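Local coordinates for protein putative transcriptional regulator (Clostridium difficile, PDB 3QI7) that is of unknown function but has a periplasmic-binding-protein-like fold, and so probably binds a small ligand, perhaps a sugar, between two domains, at residues E66-N71 and A98-A103; F159-S164 and K175-I180; L326-V331 and V357-Q362. All blocks are in the same frame, centred on the assembly; numbering follows the deposited sequence.

The three contacts illustrate how the chemistry of a packing interface follows its depth in the fold. Contact 2 is the most buried: strand 159-164 and helix 171-186 of one beta-alpha-beta unit meet through aromatic faces and methyl groups, with one water between polar ends. Contacts 1 and 3 are partly buried and lie in loops and helix starts near the ends of strands of the larger, mixed sheet. In contact 1 the meeting is apolar, phenylalanine against leucine; in contact 3 a tyrosine hydroxyl rests on the aliphatic parts of polar side chains. No element is shared and no two contacts touch; contacts 1 and 3 come nearest, about 10 Å between nearest atoms.

Contact 1 of 3, residues E66-N71 and A98-A103; sequences ENFTSN and AGLLPA
Phe68 and Leu100 carry this contact, meeting from opposite directions between the loop 66-71 and the residues that lead into helix 101-110. Phe68 opens a short 3-10 turn; its CB points toward the second segment, and CG lies between the backbone N and carbonyl carbon (chi1 84°). Its CE1 reaches Leu100 CG at 3.6 Å, and the two leucine branches straddle the same side of the ring obliquely, with Leu100 CD1 3.9 Å from Phe68 CZ and Leu100 CD2 3.9 Å from Phe68 CD1. Thr69 follows; its methyl CG2 lies over one face of the Phe68 ring, toward the rim, and 3.7 Å from Ala98 O. Asn71, at the N-cap position of helix 72-80, turns its amide back on the loop: ND2 makes weak hydrogen bonds to Glu66 O (3.1 Å) and to Asn67 O (3.0 Å). Both apolar side chains also rest on Ala75 of helix 72-80, so the loop after strand 57-63 and the one after strand 88-94, neighbours of strand 13-19 in the parallel part of the larger sheet, are joined beside that helix.

Contact 2 of 3, residues F159-S164 and K175-I180; sequences FIHYAS and KRLEMI
Leu177 CD1 sits squarely over the imidazole of His161, 3.6 Å from the ring centroid and 1° off the ring normal, a nearly ideal CH-pi contact. The methyl is about equally far from all five ring atoms. Both residues have CG anti to the backbone N: in His161 (chi1 -175°) this carries the imidazole out to the helix, and in Leu177 (chi1 170°) chi2 then turns CD1 onto the ring. Ile180 works on two aromatic groups at once. Its CG2 branch lies over one face of Phe159, offset toward the rim, 3.8 Å from the ring centroid in a second CH-pi contact. The CD1 end of its other branch reaches the edge of the histidine, 4.0 Å from His161 CD2, so that the imidazole meets one aliphatic residue over its face and another near its plane. A water completes the polar side: it lies in the plane of the imidazole, 2.8 Å from His161 NE2, and accepts from Arg176 NE at 2.9 Å, at the edge of the guanidinium. Strand and helix run nearly antiparallel, their axes 10.9 Å apart, as expected of the first strand and crossover helix of a beta-alpha-beta unit. Phe191, from the strand that closes the unit, touches both Leu177 and Ile180, while Leu147 and Ser151 of helix 140-153 border Phe159. The contact thus combines two chemistries: methyls pack on the ring faces, and the water bond at NE2 helps set the turn of the imidazole while joining two buried polar groups without bringing them into direct contact. The nearby guanidinium would probably disfavour a second positive charge on the imidazole.

Contact 3 of 3, residues L326-V331 and V357-Q362; sequences LTQEDV and VLYNYQ
The hydroxyl of Tyr359 rests against two aliphatic carbons of neighbouring residues, Gln328 CG and Glu329 CG, each 3.5 Å from Tyr359 OH, at the first turn of the short helix 328-331. Gln328 O lies at the edge of the ring, in its plane, 3.8 Å from Tyr359 CE1. Tyr359 and Gln328 cross at about a right angle, while the carboxylate of Glu329 is turned only 28° from the ring plane. In Gln328, CG sits between the backbone N and carbonyl carbon (chi1 61°), and the chain then runs out extended to the neighbourhood of Asn360. Asn360 OD1 is hydrogen-bonded to Ser129 OG, and its ND2 to Asp133 O. The segment 357-362 contains a type I beta turn from Leu358 to Tyr361, with Leu358 also at the centre of an inverse gamma turn, and it launches strand 361-370, which runs parallel to strand 134-137 in the mixed sheet. Gln362 NE2 gives a hydrogen bond to a lone pair of Tyr359 O, within the turn, at 3.0 Å. On the helical side, Thr327 ties the first turn together: its N donates to Asp330 OD2 (2.9 Å, nearly straight at 169°), and its OG1 donates to Glu329 OE1 at 2.6 Å. The bend in the Glu329 chain at chi2 is consistent with this last bond. Cys332, just beyond the helix, touches both Tyr359 and Asn360.

Contact 1 of 3, residues E66-N71 and A98-A103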
loop_
_atom_site.group_PDB
_atom_site.type_symbol
_atom_site.label_atom_id
_atom_site.label_comp_id
_atom_site.label_asym_id
_atom_site.label_seq_id
_atom_site.Cartn_x
_atom_site.Cartn_y
_atom_site.Cartn_z
ATOM N N GLU A 66 17.580 -10.934 4.180
ATOM C CA GLU A 66 16.743 -11.568 3.167
ATOM C C GLU A 66 15.985 -12.733 3.795
ATOM O O GLU A 66 16.516 -13.411 4.677
ATOM C CB GLU A 66 17.584 -12.068 1.995
ATOM C CG GLU A 66 18.144 -10.938 1.144
ATOM C CD GLU A 66 18.789 -11.435 -0.133
ATOM O OE1 GLU A 66 19.236 -12.591 -0.174
ATOM O OE2 GLU A 66 18.850 -10.657 -1.100
ATOM N N ASN A 67 14.735 -12.923 3.378
ATOM C CA ASN A 67 13.957 -14.091 3.783
ATOM C C ASN A 67 13.880 -14.122 5.299
ATOM O O ASN A 67 14.164 -15.141 5.914
ATOM C CB ASN A 67 14.620 -15.384 3.271
ATOM C CG ASN A 67 14.754 -15.415 1.766
ATOM O OD1 ASN A 67 13.764 -15.358 1.040
ATOM N ND2 ASN A 67 15.979 -15.505 1.288
ATOM N N PHE A 68 13.534 -12.978 5.884
ATOM C CA PHE A 68 13.732 -12.752 7.328
ATOM C C PHE A 68 12.942 -13.695 8.245
ATOM O O PHE A 68 13.394 -13.976 9.344
ATOM C CB PHE A 68 13.506 -11.271 7.719
ATOM C CG PHE A 68 12.047 -10.879 7.967
ATOM C CD1 PHE A 68 11.426 -11.178 9.185
ATOM C CD2 PHE A 68 11.327 -10.184 7.006
ATOM C CE1 PHE A 68 10.103 -10.806 9.424
ATOM C CE2 PHE A 68 10.009 -9.803 7.225
ATOM C CZ PHE A 68 9.388 -10.114 8.450
ATOM N N THR A 69 11.776 -14.161 7.795
ATOM C CA THR A 69 10.981 -15.147 8.563
ATOM C C THR A 69 11.763 -16.474 8.743
ATOM O O THR A 69 11.602 -17.169 9.754
ATOM C CB THR A 69 9.557 -15.354 7.957
ATOM O OG1 THR A 69 9.631 -15.936 6.657
ATOM C CG2 THR A 69 8.830 -14.028 7.812
ATOM N N SER A 70 12.660 -16.784 7.796
ATOM C CA SER A 70 13.583 -17.920 7.943
ATOM C C SER A 70 14.855 -17.577 8.708
ATOM O O SER A 70 15.685 -18.433 8.919
ATOM C CB SER A 70 13.948 -18.487 6.576
ATOM O OG SER A 70 12.803 -19.083 6.004
ATOM N N ASN A 71 14.999 -16.320 9.112
ATOM C CA ASN A 71 16.144 -15.853 9.874
ATOM C C ASN A 71 15.659 -14.929 10.967
ATOM O O ASN A 71 16.222 -13.851 11.187
ATOM C CB ASN A 71 17.101 -15.103 8.950
ATOM C CG ASN A 71 17.597 -15.971 7.815
ATOM O OD1 ASN A 71 18.464 -16.822 8.016
ATOM N ND2 ASN A 71 17.016 -15.794 6.621
ATOM N N ALA A 98 4.706 -11.184 8.984
ATOM C CA ALA A 98 4.593 -11.266 10.441
ATOM C C ALA A 98 5.882 -11.786 11.031
ATOM O O ALA A 98 6.667 -12.431 10.346
ATOM C CB ALA A 98 3.413 -12.222 10.840
ATOM N N GLY A 99 6.078 -11.521 12.326
ATOM C CA GLY A 99 7.187 -12.081 13.061
ATOM C C GLY A 99 7.973 -11.103 13.905
ATOM O O GLY A 99 8.693 -11.531 14.816
ATOM N N LEU A 100 7.866 -9.800 13.617
ATOM C CA LEU A 100 8.772 -8.833 14.239
ATOM C C LEU A 100 8.200 -8.225 15.524
ATOM O O LEU A 100 8.903 -7.505 16.254
ATOM C CB LEU A 100 9.159 -7.736 13.236
ATOM C CG LEU A 100 9.848 -8.248 11.960
ATOM C CD1 LEU A 100 9.937 -7.121 10.905
ATOM C CD2 LEU A 100 11.247 -8.855 12.258
ATOM N N LEU A 101 6.954 -8.540 15.839
ATOM C CA LEU A 101 6.326 -7.947 17.023
ATOM C C LEU A 101 7.132 -8.119 18.323
ATOM O O LEU A 101 7.267 -7.149 19.085
ATOM C CB LEU A 101 4.882 -8.447 17.190
ATOM C CG LEU A 101 4.020 -7.783 18.269
ATOM C CD1 LEU A 101 3.998 -6.264 18.136
ATOM C CD2 LEU A 101 2.600 -8.346 18.198
ATOM N N PRO A 102 7.700 -9.332 18.584
ATOM C CA PRO A 102 8.484 -9.451 19.830
ATOM C C PRO A 102 9.607 -8.435 19.928
ATOM O O PRO A 102 9.921 -7.974 21.036
ATOM C CB PRO A 102 9.040 -10.889 19.785
ATOM C CG PRO A 102 8.046 -11.640 18.920
ATOM C CD PRO A 102 7.661 -10.616 17.854
ATOM N N ALA A 103 10.176 -8.058 18.784
ATOM C CA ALA A 103 11.239 -7.068 18.763
ATOM C C ALA A 103 10.768 -5.732 19.348
ATOM O O ALA A 103 11.486 -5.093 20.129
ATOM C CB ALA A 103 11.774 -6.864 17.328
#

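Contact 2 of 3, residues F159-S164 and K175-I180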
loop_
_atom_site.group_PDB
_atom_site.type_symbol
_atom_site.label_atom_id
_atom_site.label_comp_id
_atom_site.label_asym_id
_atom_site.label_seq_id
_atom_site.Cartn_x
_atom_site.Cartn_y
_atom_site.Cartn_z
ATOM N N PHE A 159 -19.009 -6.670 -12.828
ATOM C CA PHE A 159 -17.685 -6.728 -12.225
ATOM C C PHE A 159 -17.173 -8.161 -12.366
ATOM O O PHE A 159 -17.787 -9.091 -11.816
ATOM C CB PHE A 159 -17.772 -6.360 -10.747
ATOM C CG PHE A 159 -16.448 -6.214 -10.042
ATOM C CD1 PHE A 159 -15.633 -7.332 -9.748
ATOM C CD2 PHE A 159 -16.043 -4.957 -9.567
ATOM C CE1 PHE A 159 -14.463 -7.156 -9.060
ATOM C CE2 PHE A 159 -14.834 -4.800 -8.907
ATOM C CZ PHE A 159 -14.073 -5.895 -8.639
ATOM N N ILE A 160 -16.078 -8.340 -13.106
ATOM C CA ILE A 160 -15.463 -9.679 -13.292
ATOM C C ILE A 160 -14.263 -9.795 -12.324
ATOM O O ILE A 160 -13.382 -8.946 -12.349
ATOM C CB ILE A 160 -15.025 -9.935 -14.768
ATOM C CG1 ILE A 160 -16.034 -9.362 -15.775
ATOM C CG2 ILE A 160 -14.846 -11.459 -15.037
ATOM C CD1 ILE A 160 -17.513 -9.873 -15.689
ATOM N N HIS A 161 -14.277 -10.804 -11.432
ATOM C CA HIS A 161 -13.195 -11.077 -10.471
ATOM C C HIS A 161 -12.450 -12.354 -10.836
ATOM O O HIS A 161 -13.090 -13.411 -10.981
ATOM C CB HIS A 161 -13.814 -11.259 -9.083
ATOM C CG HIS A 161 -12.815 -11.421 -7.978
ATOM N ND1 HIS A 161 -12.183 -12.626 -7.709
ATOM C CD2 HIS A 161 -12.384 -10.547 -7.037
ATOM C CE1 HIS A 161 -11.386 -12.466 -6.663
ATOM N NE2 HIS A 161 -11.486 -11.214 -6.241
ATOM N N TYR A 162 -11.128 -12.235 -11.033
ATOM C CA TYR A 162 -10.260 -13.345 -11.464
ATOM C C TYR A 162 -9.235 -13.652 -10.356
ATOM O O TYR A 162 -8.532 -12.766 -9.895
ATOM C CB TYR A 162 -9.498 -12.972 -12.754
ATOM C CG TYR A 162 -10.323 -12.912 -14.004
ATOM C CD1 TYR A 162 -10.796 -14.057 -14.588
ATOM C CD2 TYR A 162 -10.592 -11.693 -14.635
ATOM C CE1 TYR A 162 -11.562 -14.004 -15.738
ATOM C CE2 TYR A 162 -11.340 -11.629 -15.778
ATOM C CZ TYR A 162 -11.828 -12.797 -16.341
ATOM O OH TYR A 162 -12.575 -12.728 -17.492
ATOM N N ALA A 163 -9.136 -14.936 -9.986
ATOM C CA ALA A 163 -8.265 -15.449 -8.922
ATOM C C ALA A 163 -8.288 -16.967 -9.020
ATOM O O ALA A 163 -9.327 -17.541 -9.355
ATOM C CB ALA A 163 -8.811 -15.062 -7.546
ATOM N N SER A 164 -7.161 -17.608 -8.723
ATOM C CA SER A 164 -7.084 -19.076 -8.660
ATOM C C SER A 164 -7.668 -19.584 -7.331
ATOM O O SER A 164 -7.760 -18.831 -6.382
ATOM C CB SER A 164 -5.631 -19.539 -8.776
ATOM O OG SER A 164 -4.923 -19.368 -7.553
ATOM N N LYS A 175 -11.374 -12.341 1.841
ATOM C CA LYS A 175 -12.152 -11.338 2.555
ATOM C C LYS A 175 -12.543 -10.172 1.614
ATOM O O LYS A 175 -13.674 -9.701 1.639
ATOM C CB LYS A 175 -11.294 -10.842 3.727
ATOM C CG LYS A 175 -11.906 -9.886 4.688
ATOM C CD LYS A 175 -11.215 -10.037 6.056
ATOM N N ARG A 176 -11.587 -9.688 0.823
ATOM C CA ARG A 176 -11.890 -8.683 -0.186
ATOM C C ARG A 176 -12.914 -9.177 -1.202
ATOM O O ARG A 176 -13.890 -8.475 -1.529
ATOM C CB ARG A 176 -10.643 -8.315 -0.937
ATOM C CG ARG A 176 -10.832 -7.108 -1.815
ATOM C CD ARG A 176 -9.543 -6.779 -2.556
ATOM N NE ARG A 176 -8.942 -7.932 -3.218
ATOM C CZ ARG A 176 -7.654 -8.006 -3.574
ATOM N NH1 ARG A 176 -6.826 -7.004 -3.336
ATOM N NH2 ARG A 176 -7.183 -9.082 -4.187
ATOM N N LEU A 177 -12.706 -10.382 -1.709
ATOM C CA LEU A 177 -13.701 -10.994 -2.593
ATOM C C LEU A 177 -15.113 -10.998 -2.020
ATOM O O LEU A 177 -16.061 -10.597 -2.699
ATOM C CB LEU A 177 -13.265 -12.416 -2.961
ATOM C CG LEU A 177 -14.288 -13.299 -3.692
ATOM C CD1 LEU A 177 -14.744 -12.672 -4.962
ATOM C CD2 LEU A 177 -13.670 -14.681 -3.984
ATOM N N GLU A 178 -15.252 -11.477 -0.775
ATOM C CA GLU A 178 -16.536 -11.527 -0.080
ATOM C C GLU A 178 -17.217 -10.141 0.011
ATOM O O GLU A 178 -18.432 -10.016 -0.218
ATOM C CB GLU A 178 -16.376 -12.171 1.328
ATOM C CG GLU A 178 -17.550 -11.982 2.326
ATOM C CD GLU A 178 -17.377 -12.762 3.664
ATOM O OE1 GLU A 178 -16.355 -12.568 4.359
ATOM O OE2 GLU A 178 -18.268 -13.573 4.026
HETATM N N MSE A 179 -16.453 -9.119 0.366
HETATM C CA MSE A 179 -16.999 -7.793 0.454
HETATM C C MSE A 179 -17.254 -7.182 -0.933
HETATM O O MSE A 179 -18.219 -6.446 -1.082
HETATM C CB MSE A 179 -16.132 -6.876 1.328
HETATM C CG MSE A 179 -16.784 -5.542 1.593
HETATM SE SE MSE A 179 -18.551 -5.700 2.455
HETATM C CE MSE A 179 -17.952 -6.394 4.174
ATOM N N ILE A 180 -16.459 -7.506 -1.959
ATOM C CA ILE A 180 -16.819 -7.031 -3.306
ATOM C C ILE A 180 -18.180 -7.592 -3.702
ATOM O O ILE A 180 -19.024 -6.861 -4.227
ATOM C CB ILE A 180 -15.789 -7.408 -4.389
ATOM C CG1 ILE A 180 -14.495 -6.663 -4.158
ATOM C CG2 ILE A 180 -16.299 -7.067 -5.811
ATOM C CD1 ILE A 180 -13.278 -7.303 -4.873
HETATM O O HOH W 1 -10.062 -10.466 -3.921
#

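Contact 3 of 3, residues L326-V331 and V357-Q362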
loop_
_atom_site.group_PDB
_atom_site.type_symbol
_atom_site.label_atom_id
_atom_site.label_comp_id
_atom_site.label_asym_id
_atom_site.label_seq_id
_atom_site.Cartn_x
_atom_site.Cartn_y
_atom_site.Cartn_z
ATOM N N LEU A 326 3.935 14.292 21.294
ATOM C CA LEU A 326 2.604 13.681 21.195
ATOM C C LEU A 326 2.695 12.187 21.426
ATOM O O LEU A 326 3.730 11.577 21.170
ATOM C CB LEU A 326 2.026 13.895 19.805
ATOM C CG LEU A 326 2.034 15.322 19.275
ATOM C CD1 LEU A 326 1.669 15.309 17.813
ATOM C CD2 LEU A 326 1.115 16.227 20.119
ATOM N N THR A 327 1.591 11.601 21.883
ATOM C CA THR A 327 1.491 10.162 22.067
ATOM C C THR A 327 0.336 9.630 21.184
ATOM O O THR A 327 -0.343 10.402 20.471
ATOM C CB THR A 327 1.251 9.819 23.570
ATOM O OG1 THR A 327 0.020 10.412 23.988
ATOM C CG2 THR A 327 2.415 10.324 24.470
ATOM N N GLN A 328 0.126 8.315 21.225
ATOM C CA GLN A 328 -0.879 7.651 20.358
ATOM C C GLN A 328 -2.274 8.295 20.485
ATOM O O GLN A 328 -3.007 8.367 19.513
ATOM C CB GLN A 328 -0.967 6.155 20.683
ATOM C CG GLN A 328 -1.403 5.863 22.159
ATOM C CD GLN A 328 -1.196 4.435 22.615
ATOM O OE1 GLN A 328 -1.024 3.529 21.816
ATOM N NE2 GLN A 328 -1.227 4.230 23.927
ATOM N N GLU A 329 -2.632 8.755 21.688
ATOM C CA GLU A 329 -3.950 9.335 21.919
ATOM C C GLU A 329 -4.131 10.604 21.117
ATOM O O GLU A 329 -5.236 10.885 20.684
ATOM C CB GLU A 329 -4.208 9.684 23.397
ATOM C CG GLU A 329 -4.186 8.513 24.354
ATOM C CD GLU A 329 -2.797 8.272 24.948
ATOM O OE1 GLU A 329 -1.789 8.640 24.295
ATOM O OE2 GLU A 329 -2.721 7.705 26.061
ATOM N N ASP A 330 -3.051 11.365 20.930
ATOM C CA ASP A 330 -3.116 12.663 20.233
ATOM C C ASP A 330 -3.289 12.532 18.727
ATOM O O ASP A 330 -3.917 13.398 18.098
ATOM C CB ASP A 330 -1.847 13.463 20.464
ATOM C CG ASP A 330 -1.629 13.820 21.904
ATOM O OD1 ASP A 330 -2.554 14.387 22.512
ATOM O OD2 ASP A 330 -0.528 13.548 22.415
ATOM N N VAL A 331 -2.751 11.464 18.148
ATOM C CA VAL A 331 -2.711 11.346 16.682
ATOM C C VAL A 331 -3.646 10.272 16.097
ATOM O O VAL A 331 -4.019 10.373 14.941
ATOM C CB VAL A 331 -1.247 11.159 16.136
ATOM C CG1 VAL A 331 -0.317 12.283 16.659
ATOM C CG2 VAL A 331 -0.671 9.784 16.456
ATOM N N VAL A 357 -12.820 0.732 20.253
ATOM C CA VAL A 357 -11.878 0.675 21.371
ATOM C C VAL A 357 -10.423 0.633 20.916
ATOM O O VAL A 357 -9.585 1.304 21.523
ATOM C CB VAL A 357 -12.194 -0.512 22.298
ATOM C CG1 VAL A 357 -11.053 -0.759 23.298
ATOM C CG2 VAL A 357 -13.529 -0.260 23.011
ATOM N N LEU A 358 -10.131 -0.121 19.842
ATOM C CA LEU A 358 -8.768 -0.232 19.276
ATOM C C LEU A 358 -8.519 0.926 18.318
ATOM O O LEU A 358 -8.352 0.751 17.102
ATOM C CB LEU A 358 -8.547 -1.598 18.603
ATOM C CG LEU A 358 -8.894 -2.835 19.469
ATOM C CD1 LEU A 358 -8.599 -4.156 18.738
ATOM C CD2 LEU A 358 -8.161 -2.749 20.796
ATOM N N TYR A 359 -8.493 2.123 18.895
ATOM C CA TYR A 359 -8.399 3.348 18.111
ATOM C C TYR A 359 -7.002 3.525 17.521
ATOM O O TYR A 359 -6.823 4.248 16.528
ATOM C CB TYR A 359 -8.784 4.541 18.993
ATOM C CG TYR A 359 -7.750 4.813 20.027
ATOM C CD1 TYR A 359 -6.643 5.599 19.725
ATOM C CD2 TYR A 359 -7.824 4.234 21.281
ATOM C CE1 TYR A 359 -5.656 5.829 20.642
ATOM C CE2 TYR A 359 -6.840 4.455 22.218
ATOM C CZ TYR A 359 -5.774 5.260 21.904
ATOM O OH TYR A 359 -4.799 5.484 22.817
ATOM N N ASN A 360 -6.001 2.873 18.120
ATOM C CA ASN A 360 -4.624 3.050 17.680
ATOM C C ASN A 360 -4.242 2.131 16.514
ATOM O O ASN A 360 -3.052 2.013 16.172
ATOM C CB ASN A 360 -3.621 2.944 18.834
ATOM C CG ASN A 360 -3.472 1.556 19.346
ATOM O OD1 ASN A 360 -4.458 0.832 19.428
ATOM N ND2 ASN A 360 -2.241 1.148 19.657
ATOM N N TYR A 361 -5.238 1.488 15.905
ATOM C CA TYR A 361 -5.019 0.791 14.625
ATOM C C TYR A 361 -5.957 1.444 13.670
ATOM O O TYR A 361 -7.159 1.419 13.890
ATOM C CB TYR A 361 -5.252 -0.743 14.734
ATOM C CG TYR A 361 -4.907 -1.429 13.421
ATOM C CD1 TYR A 361 -5.677 -1.202 12.288
ATOM C CD2 TYR A 361 -3.786 -2.251 13.295
ATOM C CE1 TYR A 361 -5.348 -1.762 11.060
ATOM C CE2 TYR A 361 -3.448 -2.803 12.057
ATOM C CZ TYR A 361 -4.250 -2.573 10.959
ATOM O OH TYR A 361 -4.000 -3.118 9.719
ATOM N N GLN A 362 -5.427 2.069 12.608
ATOM C CA GLN A 362 -6.256 2.828 11.682
ATOM C C GLN A 362 -5.988 2.323 10.287
ATOM O O GLN A 362 -4.827 2.222 9.901
ATOM C CB GLN A 362 -5.918 4.320 11.765
ATOM C CG GLN A 362 -6.381 4.992 13.102
ATOM C CD GLN A 362 -7.851 5.359 13.152
ATOM O OE1 GLN A 362 -8.490 5.539 12.111
ATOM N NE2 GLN A 362 -8.390 5.549 14.378
#